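Local coordinates for separin (Saccharomyces cerevisiae, PDB 5U1T), which cleaves a subunit of the cohesin complex as a caspase-like cysteine protease at the onset of anaphase, letting chromosomes segregate once its inhibitor securin no longer holds it inactive, at residues 1136-1140 with 1362-1366; 1177-1183 with 1233-1237. All coordinates share one frame; numbering follows the deposited sequence.

Contact 1. Residues 1136-1140 with 1362-1366; sequences TIDFC and VSSSC
The side chain of Cys1366 packs against the backbone of Ile1137 and Asp1138, its SG 3.8 Å from Asp1138 C and 4.1 Å from the CG2 branch of Ile1137. That branch stands anti to the backbone N of Ile1137 (chi1 -52° for CG1), which brings it to the sulfur. SG also approaches CB of Phe1139, whose ring leads away from this loop. Ile1137 and Val1362 form a parallel bridge with both side chains on one face of the sheet. The last link of the pairing is a long, weak bond, nearly straight at 169°, from Ser1363 N to Ile1137 O at 3.3 Å. From there the chain turns off the strand, and Cys1366 N closes the turn on Ser1363 O at 2.8 Å. Ser1363 OG lies 3.4 Å from both Asp1138 OD1 and Ile1137 O, and its proton could make a weak hydrogen bond to either; with Ser1365 OG it shares a 3.1 Å hydrogen bond in which either may donate. Asp1138 OD1 turns back to its own chain, accepting from Phe1139 N through its anti lone pair at 2.9 Å, which helps fix the carboxylate. Strand 1132-1139 runs between strand 1146-1152, antiparallel on one side, and strand 1353-1362, parallel on the other, while the loop past Val1362 reaches Tyr1504 and Glu1509 through Ser1364.

Contact 2. Residues 1177-1183 with 1233-1237; sequences HLSFPEA and IENSW
This is an apolar helix-to-helix contact with one polar link, joining the start of helix 1180-1198 and the residues leading into it to the C-terminal part of helix 1209-1237. The indole of Trp1237 lies between them. Its NE1 donates to Leu1178 O at 3.1 Å, the bond bent to 147° and the oxygen 17° out of the indole plane. Leu1178 CD1 reaches CZ2 of Trp1237 at 3.5 Å, the two side chains crossing at about a right angle. At the far end of the indole, CH2 meets Ala1183 CB at 3.6 Å and Phe1180 CD1 at 3.9 Å. The helix beside it begins with a capping box: Ser1179 OG accepts from Glu1182 N at 3.2 Å, and Glu1182 OE1 takes Ser1179 N in return, a bond that helps hold the peptide carrying Leu1178 O. A leucine in place of Trp1237 would probably leave Leu1178 O without its indole donor and open a gap beside Ala1183 and Phe1180. Ile1233, one turn earlier, extends the apolar patch, its CD1 touching Ala1183 CB. At the outer margin Ser1236 CB sits over one face of the His1177 imidazole in a CH-pi contact, 3.6 Å from the ring centroid.

In the fold
Both contacts mix buried and partly exposed residues, but only contact 2 has an exposed residue, His1177, among those that touch. They hold different elements: contact 1 joins a strand paired on both sides, 1132-1139, to the loop leaving its parallel neighbour, whereas contact 2 joins two helices from between those strands. Contact 1 combines weak backbone and hydroxyl bonds with packing of the Cys1366 sulfur; contact 2 is mainly aromatic and aliphatic packing with one indole bond. Their centres lie about 14 Å apart, and Phe1180 connects them: its ring stacks with that of Phe1139, and Phe1180 CZ touches Cys1366 SG at 3.8 Å. The start of helix 1180-1198 therefore packs against the end of strand 1132-1139 and the loop after strand 1353-1362.

Contact 1. Residues 1136-1140 with 1362-1366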
# COMPACT_ATOMS: atom_id res chain seq x y z
N THR A 1136 -18.98 -18.28 -41.61
CA THR A 1136 -18.31 -17.29 -40.76
C THR A 1136 -17.70 -16.20 -41.65
O THR A 1136 -17.33 -16.45 -42.81
CB THR A 1136 -17.24 -17.93 -39.84
OG1 THR A 1136 -16.22 -18.53 -40.64
CG2 THR A 1136 -17.85 -19.04 -39.01
N ILE A 1137 -17.69 -14.99 -41.12
CA ILE A 1137 -17.08 -13.82 -41.76
C ILE A 1137 -16.16 -13.17 -40.72
O ILE A 1137 -16.60 -12.70 -39.65
CB ILE A 1137 -18.13 -12.80 -42.26
CG1 ILE A 1137 -19.18 -13.48 -43.12
CG2 ILE A 1137 -17.46 -11.64 -43.00
CD1 ILE A 1137 -20.17 -12.51 -43.73
N ASP A 1138 -14.88 -13.18 -41.02
CA ASP A 1138 -13.90 -12.79 -40.03
C ASP A 1138 -12.82 -11.98 -40.71
O ASP A 1138 -12.75 -11.91 -41.94
CB ASP A 1138 -13.32 -14.03 -39.34
CG ASP A 1138 -13.16 -13.84 -37.85
OD1 ASP A 1138 -12.64 -12.77 -37.43
OD2 ASP A 1138 -13.59 -14.76 -37.10
N PHE A 1139 -11.99 -11.35 -39.90
CA PHE A 1139 -10.93 -10.54 -40.45
C PHE A 1139 -9.61 -11.00 -39.87
O PHE A 1139 -9.53 -11.30 -38.68
CB PHE A 1139 -11.18 -9.08 -40.18
CG PHE A 1139 -10.04 -8.20 -40.53
CD1 PHE A 1139 -9.59 -8.12 -41.84
CD2 PHE A 1139 -9.42 -7.43 -39.56
CE1 PHE A 1139 -8.55 -7.29 -42.17
CE2 PHE A 1139 -8.37 -6.60 -39.89
CZ PHE A 1139 -7.94 -6.52 -41.19
N CYS A 1140 -8.59 -11.10 -40.72
CA CYS A 1140 -7.28 -11.56 -40.27
C CYS A 1140 -6.41 -10.37 -39.91
O CYS A 1140 -6.00 -9.60 -40.78
CB CYS A 1140 -6.60 -12.42 -41.32
SG CYS A 1140 -5.03 -13.16 -40.78
N VAL A 1362 -21.00 -13.91 -37.43
CA VAL A 1362 -20.32 -12.65 -37.69
C VAL A 1362 -19.44 -12.22 -36.50
O VAL A 1362 -19.93 -12.01 -35.39
CB VAL A 1362 -21.34 -11.54 -38.01
CG1 VAL A 1362 -20.63 -10.22 -38.29
CG2 VAL A 1362 -22.20 -11.96 -39.22
N SER A 1363 -18.14 -12.11 -36.75
CA SER A 1363 -17.20 -11.72 -35.71
C SER A 1363 -17.46 -10.27 -35.31
O SER A 1363 -17.96 -9.49 -36.12
CB SER A 1363 -15.75 -11.89 -36.18
OG SER A 1363 -15.38 -10.84 -37.06
N SER A 1364 -17.12 -9.91 -34.08
CA SER A 1364 -17.33 -8.55 -33.61
C SER A 1364 -16.67 -7.51 -34.53
O SER A 1364 -17.21 -6.43 -34.75
CB SER A 1364 -16.84 -8.39 -32.15
OG SER A 1364 -15.42 -8.49 -32.01
N SER A 1365 -15.51 -7.85 -35.10
CA SER A 1365 -14.84 -6.90 -35.98
C SER A 1365 -15.64 -6.67 -37.26
O SER A 1365 -15.50 -5.61 -37.88
CB SER A 1365 -13.43 -7.37 -36.32
OG SER A 1365 -13.46 -8.47 -37.20
N CYS A 1366 -16.48 -7.63 -37.65
CA CYS A 1366 -17.23 -7.51 -38.89
C CYS A 1366 -18.70 -7.13 -38.69
O CYS A 1366 -19.42 -6.93 -39.66
CB CYS A 1366 -17.16 -8.82 -39.67
SG CYS A 1366 -15.52 -9.29 -40.25

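Contact 2. Residues 1177-1183 with 1233-1237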
# COMPACT_ATOMS: atom_id res chain seq x y z
N HIS A 1177 -9.87 -0.22 -55.29
CA HIS A 1177 -9.74 -1.32 -54.34
C HIS A 1177 -9.33 -0.87 -52.92
O HIS A 1177 -8.35 -0.14 -52.75
CB HIS A 1177 -8.73 -2.34 -54.86
CG HIS A 1177 -9.11 -3.76 -54.57
ND1 HIS A 1177 -9.12 -4.74 -55.54
CD2 HIS A 1177 -9.51 -4.36 -53.42
CE1 HIS A 1177 -9.50 -5.89 -55.00
NE2 HIS A 1177 -9.74 -5.69 -53.71
N LEU A 1178 -10.08 -1.32 -51.91
CA LEU A 1178 -9.79 -0.93 -50.54
C LEU A 1178 -9.61 -2.09 -49.59
O LEU A 1178 -10.07 -3.20 -49.83
CB LEU A 1178 -10.89 -0.01 -50.00
CG LEU A 1178 -12.38 -0.20 -50.29
CD1 LEU A 1178 -12.94 -1.54 -49.82
CD2 LEU A 1178 -13.11 0.93 -49.62
N SER A 1179 -8.94 -1.80 -48.50
CA SER A 1179 -8.68 -2.78 -47.47
C SER A 1179 -9.81 -2.81 -46.45
O SER A 1179 -10.62 -1.88 -46.36
CB SER A 1179 -7.38 -2.46 -46.76
OG SER A 1179 -7.49 -1.22 -46.08
N PHE A 1180 -9.84 -3.88 -45.66
CA PHE A 1180 -10.79 -3.98 -44.59
C PHE A 1180 -10.70 -2.79 -43.62
O PHE A 1180 -11.73 -2.28 -43.18
CB PHE A 1180 -10.62 -5.29 -43.82
CG PHE A 1180 -11.73 -5.55 -42.83
CD1 PHE A 1180 -12.92 -6.14 -43.25
CD2 PHE A 1180 -11.59 -5.20 -41.50
CE1 PHE A 1180 -13.95 -6.38 -42.34
CE2 PHE A 1180 -12.60 -5.44 -40.59
CZ PHE A 1180 -13.79 -6.03 -41.01
N PRO A 1181 -9.47 -2.35 -43.28
CA PRO A 1181 -9.47 -1.20 -42.36
C PRO A 1181 -9.91 0.10 -43.02
O PRO A 1181 -10.42 0.95 -42.31
CB PRO A 1181 -8.01 -1.11 -41.89
CG PRO A 1181 -7.47 -2.49 -42.10
CD PRO A 1181 -8.13 -2.96 -43.36
N GLU A 1182 -9.73 0.24 -44.34
CA GLU A 1182 -10.21 1.42 -45.04
C GLU A 1182 -11.72 1.45 -45.23
O GLU A 1182 -12.36 2.49 -45.08
CB GLU A 1182 -9.55 1.53 -46.39
CG GLU A 1182 -8.13 1.93 -46.24
CD GLU A 1182 -7.40 1.96 -47.56
OE1 GLU A 1182 -7.76 1.14 -48.47
OE2 GLU A 1182 -6.48 2.81 -47.67
N ALA A 1183 -12.28 0.30 -45.58
CA ALA A 1183 -13.73 0.16 -45.64
C ALA A 1183 -14.35 0.48 -44.29
O ALA A 1183 -15.39 1.14 -44.20
CB ALA A 1183 -14.11 -1.24 -46.10
N ILE A 1233 -17.11 -3.09 -52.23
CA ILE A 1233 -16.83 -4.30 -51.49
C ILE A 1233 -17.26 -5.53 -52.30
O ILE A 1233 -16.46 -6.44 -52.50
CB ILE A 1233 -17.49 -4.25 -50.10
CG1 ILE A 1233 -16.61 -3.39 -49.18
CG2 ILE A 1233 -17.66 -5.65 -49.54
CD1 ILE A 1233 -17.28 -2.87 -47.92
N GLU A 1234 -18.50 -5.53 -52.78
CA GLU A 1234 -19.01 -6.60 -53.65
C GLU A 1234 -18.09 -6.92 -54.82
O GLU A 1234 -17.87 -8.07 -55.16
CB GLU A 1234 -20.37 -6.23 -54.23
CG GLU A 1234 -21.52 -6.74 -53.43
CD GLU A 1234 -22.83 -6.29 -54.00
OE1 GLU A 1234 -23.06 -6.60 -55.18
OE2 GLU A 1234 -23.61 -5.62 -53.28
N ASN A 1235 -17.59 -5.86 -55.44
CA ASN A 1235 -16.88 -5.97 -56.70
C ASN A 1235 -15.37 -6.05 -56.52
O ASN A 1235 -14.62 -5.95 -57.48
CB ASN A 1235 -17.25 -4.77 -57.61
CG ASN A 1235 -18.76 -4.71 -57.95
OD1 ASN A 1235 -19.43 -5.74 -58.11
ND2 ASN A 1235 -19.30 -3.49 -58.06
N SER A 1236 -14.92 -6.22 -55.29
CA SER A 1236 -13.49 -6.31 -55.01
C SER A 1236 -13.18 -7.52 -54.17
O SER A 1236 -12.33 -8.35 -54.53
CB SER A 1236 -12.99 -5.07 -54.28
OG SER A 1236 -12.84 -3.99 -55.17
N TRP A 1237 -13.85 -7.58 -53.05
CA TRP A 1237 -13.60 -8.59 -52.08
C TRP A 1237 -13.96 -10.01 -52.41
O TRP A 1237 -13.35 -10.91 -51.90
CB TRP A 1237 -14.23 -8.16 -50.78
CG TRP A 1237 -13.65 -6.93 -50.26
CD1 TRP A 1237 -12.78 -6.15 -50.89
CD2 TRP A 1237 -13.87 -6.34 -48.99
NE1 TRP A 1237 -12.44 -5.10 -50.11
CE2 TRP A 1237 -13.10 -5.20 -48.93
CE3 TRP A 1237 -14.66 -6.67 -47.90
CZ2 TRP A 1237 -13.09 -4.39 -47.83
CZ3 TRP A 1237 -14.65 -5.87 -46.82
CH2 TRP A 1237 -13.88 -4.74 -46.79